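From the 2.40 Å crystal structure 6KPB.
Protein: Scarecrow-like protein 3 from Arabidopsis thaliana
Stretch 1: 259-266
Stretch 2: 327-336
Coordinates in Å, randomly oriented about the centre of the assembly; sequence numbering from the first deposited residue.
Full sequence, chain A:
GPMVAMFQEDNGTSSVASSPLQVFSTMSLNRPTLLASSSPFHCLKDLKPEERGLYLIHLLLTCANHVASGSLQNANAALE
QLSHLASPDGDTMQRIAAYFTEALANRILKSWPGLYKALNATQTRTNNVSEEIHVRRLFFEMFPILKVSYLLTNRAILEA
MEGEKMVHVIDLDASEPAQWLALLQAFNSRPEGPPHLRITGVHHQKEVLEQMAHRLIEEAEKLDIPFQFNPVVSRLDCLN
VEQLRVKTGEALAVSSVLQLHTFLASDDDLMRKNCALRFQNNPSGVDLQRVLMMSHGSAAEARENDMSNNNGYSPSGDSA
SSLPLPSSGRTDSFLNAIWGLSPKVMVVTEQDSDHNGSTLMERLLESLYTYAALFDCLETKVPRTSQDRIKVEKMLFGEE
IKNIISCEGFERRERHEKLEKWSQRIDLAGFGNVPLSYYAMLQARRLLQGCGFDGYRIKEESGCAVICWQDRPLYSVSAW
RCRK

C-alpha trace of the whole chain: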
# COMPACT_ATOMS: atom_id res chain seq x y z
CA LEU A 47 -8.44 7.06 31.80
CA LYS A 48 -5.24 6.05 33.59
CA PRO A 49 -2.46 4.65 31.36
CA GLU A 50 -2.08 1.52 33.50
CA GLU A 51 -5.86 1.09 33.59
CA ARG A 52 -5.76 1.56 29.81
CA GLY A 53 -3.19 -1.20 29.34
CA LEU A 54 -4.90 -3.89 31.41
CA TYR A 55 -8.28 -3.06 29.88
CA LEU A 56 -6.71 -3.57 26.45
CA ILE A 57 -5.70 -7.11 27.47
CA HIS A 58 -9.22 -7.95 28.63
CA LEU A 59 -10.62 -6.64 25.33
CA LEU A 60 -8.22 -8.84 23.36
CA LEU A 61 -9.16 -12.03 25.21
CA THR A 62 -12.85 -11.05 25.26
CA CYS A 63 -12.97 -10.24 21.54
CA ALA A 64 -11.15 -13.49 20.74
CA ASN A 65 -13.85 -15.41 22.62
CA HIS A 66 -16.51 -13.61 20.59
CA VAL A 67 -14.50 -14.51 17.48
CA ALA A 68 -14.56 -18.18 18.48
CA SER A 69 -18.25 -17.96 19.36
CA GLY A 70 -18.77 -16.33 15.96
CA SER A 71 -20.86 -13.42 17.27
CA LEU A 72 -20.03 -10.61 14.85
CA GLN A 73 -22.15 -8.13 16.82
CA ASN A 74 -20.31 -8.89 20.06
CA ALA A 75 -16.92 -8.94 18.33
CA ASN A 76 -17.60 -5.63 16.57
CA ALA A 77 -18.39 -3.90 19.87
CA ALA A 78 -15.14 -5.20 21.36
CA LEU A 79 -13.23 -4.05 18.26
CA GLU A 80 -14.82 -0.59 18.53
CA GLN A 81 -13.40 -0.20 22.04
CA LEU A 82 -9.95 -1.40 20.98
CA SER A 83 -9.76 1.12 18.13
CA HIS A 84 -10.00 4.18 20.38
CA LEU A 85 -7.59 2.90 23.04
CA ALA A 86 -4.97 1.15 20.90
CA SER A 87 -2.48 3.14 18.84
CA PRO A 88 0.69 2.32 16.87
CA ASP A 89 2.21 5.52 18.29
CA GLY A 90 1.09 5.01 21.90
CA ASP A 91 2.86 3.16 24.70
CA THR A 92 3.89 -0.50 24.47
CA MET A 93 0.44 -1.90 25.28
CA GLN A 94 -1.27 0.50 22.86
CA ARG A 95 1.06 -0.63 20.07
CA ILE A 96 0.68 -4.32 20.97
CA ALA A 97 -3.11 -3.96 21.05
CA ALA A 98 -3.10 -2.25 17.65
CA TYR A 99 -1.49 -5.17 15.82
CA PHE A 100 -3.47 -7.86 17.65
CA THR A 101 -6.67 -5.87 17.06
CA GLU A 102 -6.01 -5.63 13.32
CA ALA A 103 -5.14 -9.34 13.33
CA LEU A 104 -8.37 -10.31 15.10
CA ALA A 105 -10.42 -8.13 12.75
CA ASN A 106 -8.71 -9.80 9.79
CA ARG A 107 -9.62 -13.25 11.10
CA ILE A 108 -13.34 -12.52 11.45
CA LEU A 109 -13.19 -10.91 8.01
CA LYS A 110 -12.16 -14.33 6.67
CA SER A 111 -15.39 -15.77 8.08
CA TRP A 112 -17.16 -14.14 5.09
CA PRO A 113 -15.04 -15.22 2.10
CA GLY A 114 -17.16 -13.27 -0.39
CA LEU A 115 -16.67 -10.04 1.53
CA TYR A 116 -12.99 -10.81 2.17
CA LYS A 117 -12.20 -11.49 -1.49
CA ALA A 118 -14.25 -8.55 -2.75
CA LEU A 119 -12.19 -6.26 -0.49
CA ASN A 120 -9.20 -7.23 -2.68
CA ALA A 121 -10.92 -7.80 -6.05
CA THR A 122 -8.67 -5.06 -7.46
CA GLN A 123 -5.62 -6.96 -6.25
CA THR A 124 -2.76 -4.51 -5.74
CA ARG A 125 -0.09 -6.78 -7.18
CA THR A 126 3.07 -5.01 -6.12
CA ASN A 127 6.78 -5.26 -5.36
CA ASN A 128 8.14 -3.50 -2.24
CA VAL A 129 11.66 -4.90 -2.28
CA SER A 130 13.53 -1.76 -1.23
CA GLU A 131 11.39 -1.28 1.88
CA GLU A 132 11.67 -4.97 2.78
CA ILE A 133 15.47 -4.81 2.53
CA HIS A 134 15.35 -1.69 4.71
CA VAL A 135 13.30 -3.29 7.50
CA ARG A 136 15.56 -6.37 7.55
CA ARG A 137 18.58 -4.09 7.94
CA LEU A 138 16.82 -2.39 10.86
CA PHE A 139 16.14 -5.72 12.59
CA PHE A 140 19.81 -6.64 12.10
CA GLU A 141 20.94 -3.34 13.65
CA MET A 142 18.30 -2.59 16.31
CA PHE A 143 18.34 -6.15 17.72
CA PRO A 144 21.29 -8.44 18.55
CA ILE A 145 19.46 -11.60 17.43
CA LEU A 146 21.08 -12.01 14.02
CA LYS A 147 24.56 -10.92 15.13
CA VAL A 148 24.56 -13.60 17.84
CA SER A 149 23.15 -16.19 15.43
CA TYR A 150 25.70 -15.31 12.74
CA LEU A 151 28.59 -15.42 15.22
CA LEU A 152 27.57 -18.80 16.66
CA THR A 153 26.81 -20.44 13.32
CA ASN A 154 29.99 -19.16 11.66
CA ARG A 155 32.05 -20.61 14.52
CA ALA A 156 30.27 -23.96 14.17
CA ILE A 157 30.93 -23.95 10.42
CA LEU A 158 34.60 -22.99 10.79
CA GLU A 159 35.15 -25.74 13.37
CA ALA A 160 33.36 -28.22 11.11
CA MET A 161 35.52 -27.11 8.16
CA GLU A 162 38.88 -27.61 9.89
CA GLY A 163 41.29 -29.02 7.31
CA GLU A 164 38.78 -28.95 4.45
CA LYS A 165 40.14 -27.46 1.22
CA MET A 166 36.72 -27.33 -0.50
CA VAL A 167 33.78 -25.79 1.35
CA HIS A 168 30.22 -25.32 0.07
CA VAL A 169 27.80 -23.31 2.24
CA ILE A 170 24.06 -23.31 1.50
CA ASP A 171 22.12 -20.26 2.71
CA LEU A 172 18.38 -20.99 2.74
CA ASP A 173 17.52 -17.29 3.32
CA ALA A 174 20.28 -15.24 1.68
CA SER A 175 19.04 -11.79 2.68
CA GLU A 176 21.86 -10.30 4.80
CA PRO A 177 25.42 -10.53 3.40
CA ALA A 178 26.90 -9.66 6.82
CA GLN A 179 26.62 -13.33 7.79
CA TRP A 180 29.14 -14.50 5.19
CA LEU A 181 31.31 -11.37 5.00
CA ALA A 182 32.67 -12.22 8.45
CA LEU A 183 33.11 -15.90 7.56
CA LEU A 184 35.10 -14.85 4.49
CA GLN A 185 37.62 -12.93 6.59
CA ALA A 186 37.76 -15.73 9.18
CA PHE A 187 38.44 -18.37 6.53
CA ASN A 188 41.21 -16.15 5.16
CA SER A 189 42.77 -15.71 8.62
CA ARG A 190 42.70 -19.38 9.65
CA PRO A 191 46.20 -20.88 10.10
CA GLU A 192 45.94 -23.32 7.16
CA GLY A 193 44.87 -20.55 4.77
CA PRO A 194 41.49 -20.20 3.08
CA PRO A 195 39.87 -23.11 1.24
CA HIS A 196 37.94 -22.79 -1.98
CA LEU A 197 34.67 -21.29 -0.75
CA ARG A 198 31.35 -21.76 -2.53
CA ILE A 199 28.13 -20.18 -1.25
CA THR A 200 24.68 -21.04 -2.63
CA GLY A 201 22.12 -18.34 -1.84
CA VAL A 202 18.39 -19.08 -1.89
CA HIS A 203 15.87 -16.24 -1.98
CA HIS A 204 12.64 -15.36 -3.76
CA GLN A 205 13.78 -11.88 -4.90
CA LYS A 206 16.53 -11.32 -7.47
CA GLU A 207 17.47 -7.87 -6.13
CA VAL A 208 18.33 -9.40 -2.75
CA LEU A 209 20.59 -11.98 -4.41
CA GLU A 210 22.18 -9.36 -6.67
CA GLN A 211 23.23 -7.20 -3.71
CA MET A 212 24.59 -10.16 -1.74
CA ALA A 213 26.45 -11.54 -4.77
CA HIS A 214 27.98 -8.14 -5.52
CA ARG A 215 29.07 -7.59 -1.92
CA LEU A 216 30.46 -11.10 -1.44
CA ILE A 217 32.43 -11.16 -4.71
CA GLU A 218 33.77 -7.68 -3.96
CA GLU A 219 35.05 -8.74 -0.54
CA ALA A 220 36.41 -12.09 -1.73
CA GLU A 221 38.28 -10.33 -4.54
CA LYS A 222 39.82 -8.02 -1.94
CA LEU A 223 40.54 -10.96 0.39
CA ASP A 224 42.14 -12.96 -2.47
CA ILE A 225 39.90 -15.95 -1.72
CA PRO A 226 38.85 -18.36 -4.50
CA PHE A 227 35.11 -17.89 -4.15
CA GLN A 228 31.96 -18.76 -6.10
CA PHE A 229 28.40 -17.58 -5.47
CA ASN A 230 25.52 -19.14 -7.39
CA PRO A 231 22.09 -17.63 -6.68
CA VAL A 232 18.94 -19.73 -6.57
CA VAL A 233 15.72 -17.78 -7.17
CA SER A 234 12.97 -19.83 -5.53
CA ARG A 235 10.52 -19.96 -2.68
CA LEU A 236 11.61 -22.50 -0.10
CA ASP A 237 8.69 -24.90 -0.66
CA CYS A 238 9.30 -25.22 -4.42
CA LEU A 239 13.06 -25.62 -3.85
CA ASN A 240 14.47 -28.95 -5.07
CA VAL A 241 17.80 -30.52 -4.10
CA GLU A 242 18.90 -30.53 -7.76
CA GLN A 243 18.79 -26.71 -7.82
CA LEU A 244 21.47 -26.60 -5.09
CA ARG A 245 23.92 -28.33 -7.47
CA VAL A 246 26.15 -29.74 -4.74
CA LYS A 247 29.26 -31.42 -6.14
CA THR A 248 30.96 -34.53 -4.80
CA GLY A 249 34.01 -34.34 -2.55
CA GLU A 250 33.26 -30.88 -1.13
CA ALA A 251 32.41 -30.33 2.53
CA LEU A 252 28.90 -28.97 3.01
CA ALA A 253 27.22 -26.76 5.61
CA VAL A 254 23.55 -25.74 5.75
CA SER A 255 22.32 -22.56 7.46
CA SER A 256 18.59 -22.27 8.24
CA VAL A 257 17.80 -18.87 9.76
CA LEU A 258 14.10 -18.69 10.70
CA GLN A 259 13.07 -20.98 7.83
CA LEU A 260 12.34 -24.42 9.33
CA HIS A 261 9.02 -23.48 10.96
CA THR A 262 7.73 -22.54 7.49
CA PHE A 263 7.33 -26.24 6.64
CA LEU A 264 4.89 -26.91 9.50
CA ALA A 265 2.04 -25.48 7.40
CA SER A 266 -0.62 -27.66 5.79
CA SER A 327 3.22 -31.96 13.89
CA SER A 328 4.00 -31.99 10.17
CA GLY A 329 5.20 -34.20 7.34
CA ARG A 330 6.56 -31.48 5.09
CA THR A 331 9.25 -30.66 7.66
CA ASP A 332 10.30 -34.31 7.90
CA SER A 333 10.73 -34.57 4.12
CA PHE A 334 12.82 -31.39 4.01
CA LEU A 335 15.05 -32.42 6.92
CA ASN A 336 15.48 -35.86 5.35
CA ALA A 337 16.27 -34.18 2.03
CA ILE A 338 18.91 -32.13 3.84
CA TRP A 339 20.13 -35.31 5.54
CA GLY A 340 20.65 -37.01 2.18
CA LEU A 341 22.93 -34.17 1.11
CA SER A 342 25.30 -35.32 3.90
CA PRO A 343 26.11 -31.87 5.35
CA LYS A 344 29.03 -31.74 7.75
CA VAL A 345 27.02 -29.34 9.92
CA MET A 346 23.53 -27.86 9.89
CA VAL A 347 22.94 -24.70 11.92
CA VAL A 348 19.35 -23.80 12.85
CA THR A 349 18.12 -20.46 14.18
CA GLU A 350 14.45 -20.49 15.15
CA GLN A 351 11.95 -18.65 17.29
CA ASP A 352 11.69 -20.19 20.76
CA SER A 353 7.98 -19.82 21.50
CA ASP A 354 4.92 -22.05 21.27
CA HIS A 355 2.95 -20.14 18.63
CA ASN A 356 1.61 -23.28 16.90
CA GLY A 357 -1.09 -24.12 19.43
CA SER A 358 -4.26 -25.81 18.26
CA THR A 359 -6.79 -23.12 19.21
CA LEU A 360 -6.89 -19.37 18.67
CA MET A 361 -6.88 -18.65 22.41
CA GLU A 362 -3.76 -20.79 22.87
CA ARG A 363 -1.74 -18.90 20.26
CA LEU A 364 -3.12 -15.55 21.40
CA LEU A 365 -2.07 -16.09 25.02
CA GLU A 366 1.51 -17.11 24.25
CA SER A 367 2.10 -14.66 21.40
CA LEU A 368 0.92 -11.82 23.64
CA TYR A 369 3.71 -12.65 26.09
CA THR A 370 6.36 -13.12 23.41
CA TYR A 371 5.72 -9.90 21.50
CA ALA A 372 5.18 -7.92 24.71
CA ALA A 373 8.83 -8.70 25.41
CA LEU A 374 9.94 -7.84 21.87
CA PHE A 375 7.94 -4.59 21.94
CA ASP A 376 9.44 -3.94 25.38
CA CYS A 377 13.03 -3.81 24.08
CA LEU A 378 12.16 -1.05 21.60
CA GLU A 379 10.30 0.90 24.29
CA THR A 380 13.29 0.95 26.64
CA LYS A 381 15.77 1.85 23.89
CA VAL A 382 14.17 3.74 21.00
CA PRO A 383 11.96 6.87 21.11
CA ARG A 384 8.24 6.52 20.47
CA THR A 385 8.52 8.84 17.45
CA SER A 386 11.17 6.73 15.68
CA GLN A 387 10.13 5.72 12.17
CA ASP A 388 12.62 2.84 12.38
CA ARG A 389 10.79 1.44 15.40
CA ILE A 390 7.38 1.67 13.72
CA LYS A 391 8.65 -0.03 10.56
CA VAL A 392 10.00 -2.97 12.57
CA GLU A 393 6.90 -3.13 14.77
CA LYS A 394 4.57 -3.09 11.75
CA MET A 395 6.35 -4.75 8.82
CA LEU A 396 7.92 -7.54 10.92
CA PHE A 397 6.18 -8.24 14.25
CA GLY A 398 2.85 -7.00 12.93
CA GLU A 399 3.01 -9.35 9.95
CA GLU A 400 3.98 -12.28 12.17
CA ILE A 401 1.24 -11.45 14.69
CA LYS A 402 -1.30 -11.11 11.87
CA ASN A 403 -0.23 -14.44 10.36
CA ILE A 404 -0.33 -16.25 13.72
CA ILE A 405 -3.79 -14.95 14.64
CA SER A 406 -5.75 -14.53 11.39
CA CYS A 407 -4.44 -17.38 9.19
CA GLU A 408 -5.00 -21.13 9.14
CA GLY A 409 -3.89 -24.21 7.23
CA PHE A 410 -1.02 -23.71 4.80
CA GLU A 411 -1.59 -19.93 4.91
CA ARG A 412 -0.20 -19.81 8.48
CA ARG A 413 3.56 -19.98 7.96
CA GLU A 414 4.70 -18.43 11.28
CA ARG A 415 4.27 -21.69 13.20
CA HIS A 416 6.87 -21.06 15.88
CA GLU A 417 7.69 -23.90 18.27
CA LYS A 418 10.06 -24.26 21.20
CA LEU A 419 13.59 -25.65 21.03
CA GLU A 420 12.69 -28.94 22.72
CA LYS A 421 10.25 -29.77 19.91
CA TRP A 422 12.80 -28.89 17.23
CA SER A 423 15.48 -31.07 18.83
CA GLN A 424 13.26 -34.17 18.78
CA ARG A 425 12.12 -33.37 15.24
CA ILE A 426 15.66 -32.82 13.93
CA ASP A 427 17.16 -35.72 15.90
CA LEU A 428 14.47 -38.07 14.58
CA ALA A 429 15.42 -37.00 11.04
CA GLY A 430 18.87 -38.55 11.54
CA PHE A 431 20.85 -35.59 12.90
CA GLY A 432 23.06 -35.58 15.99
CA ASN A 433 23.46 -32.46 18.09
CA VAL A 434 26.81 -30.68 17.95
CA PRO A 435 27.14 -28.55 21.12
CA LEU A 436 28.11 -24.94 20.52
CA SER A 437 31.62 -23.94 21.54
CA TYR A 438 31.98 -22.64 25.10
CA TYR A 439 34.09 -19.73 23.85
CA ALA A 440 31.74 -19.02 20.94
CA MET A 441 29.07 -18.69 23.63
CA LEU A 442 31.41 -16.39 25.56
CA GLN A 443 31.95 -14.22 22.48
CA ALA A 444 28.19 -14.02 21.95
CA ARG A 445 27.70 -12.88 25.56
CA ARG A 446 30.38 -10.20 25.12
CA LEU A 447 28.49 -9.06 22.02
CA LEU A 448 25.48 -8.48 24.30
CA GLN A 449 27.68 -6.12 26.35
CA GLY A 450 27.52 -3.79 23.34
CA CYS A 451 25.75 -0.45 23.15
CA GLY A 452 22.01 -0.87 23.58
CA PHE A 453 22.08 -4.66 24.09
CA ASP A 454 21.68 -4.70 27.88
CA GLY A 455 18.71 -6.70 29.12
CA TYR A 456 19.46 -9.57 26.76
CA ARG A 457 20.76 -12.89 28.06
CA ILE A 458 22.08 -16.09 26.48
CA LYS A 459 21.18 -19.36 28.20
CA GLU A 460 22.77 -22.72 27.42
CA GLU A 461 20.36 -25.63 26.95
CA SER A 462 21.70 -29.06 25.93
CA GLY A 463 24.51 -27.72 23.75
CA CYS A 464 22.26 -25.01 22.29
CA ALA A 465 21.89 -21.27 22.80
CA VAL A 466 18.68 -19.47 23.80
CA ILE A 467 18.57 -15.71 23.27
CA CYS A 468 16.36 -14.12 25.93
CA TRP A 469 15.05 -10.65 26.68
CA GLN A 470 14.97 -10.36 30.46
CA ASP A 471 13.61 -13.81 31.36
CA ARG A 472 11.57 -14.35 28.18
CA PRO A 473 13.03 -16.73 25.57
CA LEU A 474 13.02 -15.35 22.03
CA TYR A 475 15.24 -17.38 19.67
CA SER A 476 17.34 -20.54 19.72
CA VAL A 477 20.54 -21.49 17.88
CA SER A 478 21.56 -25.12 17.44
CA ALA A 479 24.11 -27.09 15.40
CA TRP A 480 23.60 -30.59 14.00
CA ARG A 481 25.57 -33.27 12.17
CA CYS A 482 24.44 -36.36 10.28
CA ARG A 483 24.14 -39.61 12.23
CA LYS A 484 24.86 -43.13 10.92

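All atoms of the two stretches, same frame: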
# COMPACT_ATOMS: atom_id res chain seq x y z
N GLN A 259 13.73 -20.40 8.99
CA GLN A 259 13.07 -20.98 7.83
C GLN A 259 12.42 -22.34 8.09
O GLN A 259 11.54 -22.73 7.32
CB GLN A 259 14.06 -21.13 6.67
CG GLN A 259 14.64 -19.81 6.19
CD GLN A 259 13.57 -18.77 5.94
OE1 GLN A 259 12.61 -19.01 5.21
NE2 GLN A 259 13.73 -17.60 6.54
N LEU A 260 12.83 -23.05 9.14
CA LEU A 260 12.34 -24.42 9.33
C LEU A 260 10.86 -24.44 9.70
O LEU A 260 10.11 -25.30 9.22
CB LEU A 260 13.17 -25.13 10.39
CG LEU A 260 13.49 -26.59 10.10
CD1 LEU A 260 14.17 -26.71 8.74
CD2 LEU A 260 14.37 -27.18 11.19
N HIS A 261 10.42 -23.50 10.54
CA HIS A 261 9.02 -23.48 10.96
C HIS A 261 8.07 -23.24 9.79
O HIS A 261 6.87 -23.51 9.93
CB HIS A 261 8.80 -22.41 12.04
CG HIS A 261 9.03 -21.01 11.56
ND1 HIS A 261 10.11 -20.25 11.96
CD2 HIS A 261 8.30 -20.22 10.73
CE1 HIS A 261 10.04 -19.06 11.38
NE2 HIS A 261 8.95 -19.02 10.64
N THR A 262 8.57 -22.74 8.66
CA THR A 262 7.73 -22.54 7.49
C THR A 262 7.09 -23.85 7.03
O THR A 262 5.93 -23.86 6.60
CB THR A 262 8.58 -21.93 6.36
OG1 THR A 262 8.76 -20.53 6.60
CG2 THR A 262 7.92 -22.13 5.00
N PHE A 263 7.80 -24.96 7.16
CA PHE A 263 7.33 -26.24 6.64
C PHE A 263 6.26 -26.89 7.50
O PHE A 263 5.73 -27.93 7.10
CB PHE A 263 8.51 -27.20 6.46
CG PHE A 263 9.48 -26.78 5.40
CD1 PHE A 263 10.53 -25.93 5.70
CD2 PHE A 263 9.34 -27.24 4.10
CE1 PHE A 263 11.42 -25.54 4.72
CE2 PHE A 263 10.24 -26.85 3.12
CZ PHE A 263 11.28 -26.01 3.43
N LEU A 264 5.93 -26.33 8.66
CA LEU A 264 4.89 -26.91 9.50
C LEU A 264 3.48 -26.62 8.99
O LEU A 264 2.52 -27.12 9.57
CB LEU A 264 5.02 -26.40 10.94
CG LEU A 264 6.27 -26.76 11.73
CD1 LEU A 264 6.12 -26.35 13.19
CD2 LEU A 264 6.57 -28.25 11.63
N ALA A 265 3.35 -25.84 7.92
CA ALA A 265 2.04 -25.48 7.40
C ALA A 265 1.44 -26.63 6.60
O ALA A 265 2.14 -27.51 6.10
CB ALA A 265 2.14 -24.23 6.52
N SER A 266 0.11 -26.61 6.50
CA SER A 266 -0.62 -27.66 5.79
C SER A 266 -0.40 -27.57 4.28
O SER A 266 -1.35 -27.53 3.50
CB SER A 266 -2.12 -27.57 6.10
OG SER A 266 -2.35 -27.61 7.50
N SER A 327 4.34 -32.85 14.17
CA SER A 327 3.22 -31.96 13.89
C SER A 327 3.14 -31.62 12.41
O SER A 327 2.30 -30.81 12.00
CB SER A 327 3.34 -30.67 14.72
OG SER A 327 2.35 -29.73 14.34
N SER A 328 4.00 -32.24 11.61
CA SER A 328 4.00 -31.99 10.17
C SER A 328 4.77 -33.11 9.47
O SER A 328 5.57 -33.82 10.08
CB SER A 328 4.63 -30.63 9.83
N GLY A 329 4.49 -33.25 8.18
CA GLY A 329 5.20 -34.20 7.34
C GLY A 329 6.07 -33.51 6.31
O GLY A 329 7.02 -34.10 5.79
N ARG A 330 5.74 -32.25 6.01
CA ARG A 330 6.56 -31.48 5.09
C ARG A 330 7.93 -31.17 5.69
O ARG A 330 8.94 -31.17 4.98
CB ARG A 330 5.84 -30.19 4.69
CG ARG A 330 4.42 -30.40 4.20
CD ARG A 330 3.75 -29.10 3.80
NE ARG A 330 4.34 -28.50 2.61
CZ ARG A 330 4.93 -27.31 2.58
NH1 ARG A 330 4.99 -26.56 3.68
NH2 ARG A 330 5.45 -26.85 1.45
N THR A 331 7.97 -30.91 7.00
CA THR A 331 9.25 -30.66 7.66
C THR A 331 10.13 -31.90 7.66
O THR A 331 11.34 -31.81 7.43
CB THR A 331 9.01 -30.17 9.09
OG1 THR A 331 8.32 -28.92 9.07
CG2 THR A 331 10.34 -30.00 9.82
N ASP A 332 9.54 -33.07 7.91
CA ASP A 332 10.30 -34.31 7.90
C ASP A 332 10.95 -34.54 6.54
O ASP A 332 12.14 -34.87 6.46
CB ASP A 332 9.39 -35.49 8.25
CG ASP A 332 8.68 -35.31 9.57
OD1 ASP A 332 8.88 -34.26 10.22
OD2 ASP A 332 7.92 -36.21 9.97
N SER A 333 10.19 -34.35 5.46
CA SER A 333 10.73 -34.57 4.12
C SER A 333 11.87 -33.61 3.82
O SER A 333 12.87 -34.00 3.20
CB SER A 333 9.62 -34.42 3.07
OG SER A 333 9.49 -33.08 2.66
N PHE A 334 11.75 -32.36 4.27
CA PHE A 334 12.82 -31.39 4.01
C PHE A 334 14.07 -31.72 4.82
O PHE A 334 15.18 -31.68 4.29
CB PHE A 334 12.33 -29.98 4.32
CG PHE A 334 13.27 -28.90 3.87
CD1 PHE A 334 13.56 -28.73 2.53
CD2 PHE A 334 13.89 -28.06 4.79
CE1 PHE A 334 14.43 -27.75 2.10
CE2 PHE A 334 14.76 -27.08 4.37
CZ PHE A 334 15.03 -26.92 3.03
N LEU A 335 13.90 -32.06 6.10
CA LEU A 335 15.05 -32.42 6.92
C LEU A 335 15.71 -33.70 6.41
O LEU A 335 16.94 -33.82 6.43
CB LEU A 335 14.63 -32.58 8.38
CG LEU A 335 14.22 -31.29 9.10
CD1 LEU A 335 13.69 -31.60 10.49
CD2 LEU A 335 15.40 -30.34 9.16
N ASN A 336 14.91 -34.66 5.95
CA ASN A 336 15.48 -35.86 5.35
C ASN A 336 16.17 -35.55 4.03
O ASN A 336 17.21 -36.13 3.71
CB ASN A 336 14.39 -36.92 5.14
CG ASN A 336 14.87 -38.10 4.33
OD1 ASN A 336 15.52 -39.01 4.85
ND2 ASN A 336 14.56 -38.10 3.04

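How are the two backbones arranged where they meet? The first stretch makes a short 3-10 segment from His261 to Leu264, held by bonds such as Phe263 N to Leu260 O at 3.1 Å. The second enters a helix at Arg330, where each backbone N bonds to the O four residues back, as in Phe334 N to Arg330 O at 3.1 Å and Leu335 N to Thr331 O at 2.9 Å. The stretches come nearest with the CA atoms of Phe263 and Thr331 4.9 Å apart, and those of Leu264 and Ser328 follow at 5.2 Å. Such a close approach leaves little depth between the backbones, and the small side chains of Ser328 and Thr331 lie in this narrow part.

What forms the centre of the contact? Phe263 points toward the helix and has the largest covered area of any residue here. Its ring lies against that of Phe334 in an offset stack, with centroids 4.2 Å apart and planes tilted by only 16°; Phe263 CE1 comes within 3.5 Å of Phe334 CD2. The small tilt lets the ring faces lie together, and Phe334 CB also sits over the Phe263 face, 4.1 Å from the ring centroid, as a CH-pi contact. At the edge of the Phe334 ring, Leu260 CD1 packs 4.2 Å from Phe334 CD2, and the same methyl lies 3.9 Å from Leu335 CD2, extending the apolar surface along the helix.

How does Leu264 take part when its CA-to-CB bond points away? The end of its side chain comes back nearer to the second stretch, bringing Leu264 CD2 to 3.6 Å from Ser328 CB and 3.2 Å from Thr331 OG1. The Thr331 hydroxyl also lies 3.1 Å from Phe263 CB, so it is closely packed against carbon. Although Phe263 O is 3.4 Å from Thr331 OG1, the angle is poor and the pair is not a hydrogen bond.

Does polar chemistry join the stretches through Arg330? Its side chain runs along the first stretch, with Arg330 CB 3.3 Å from Phe263 O and Arg330 CD 3.2 Å from Ala265 O. The guanidinium has Phe263 CD2 over one face, while Thr262 O lies near its plane, 4.1 Å from Arg330 NH1. That distance is too long for a hydrogen bond, and none crosses between the stretches among the modelled atoms; Ser328 lacks its OG in the model. The interface therefore rests mainly on close packing and the aromatic stack.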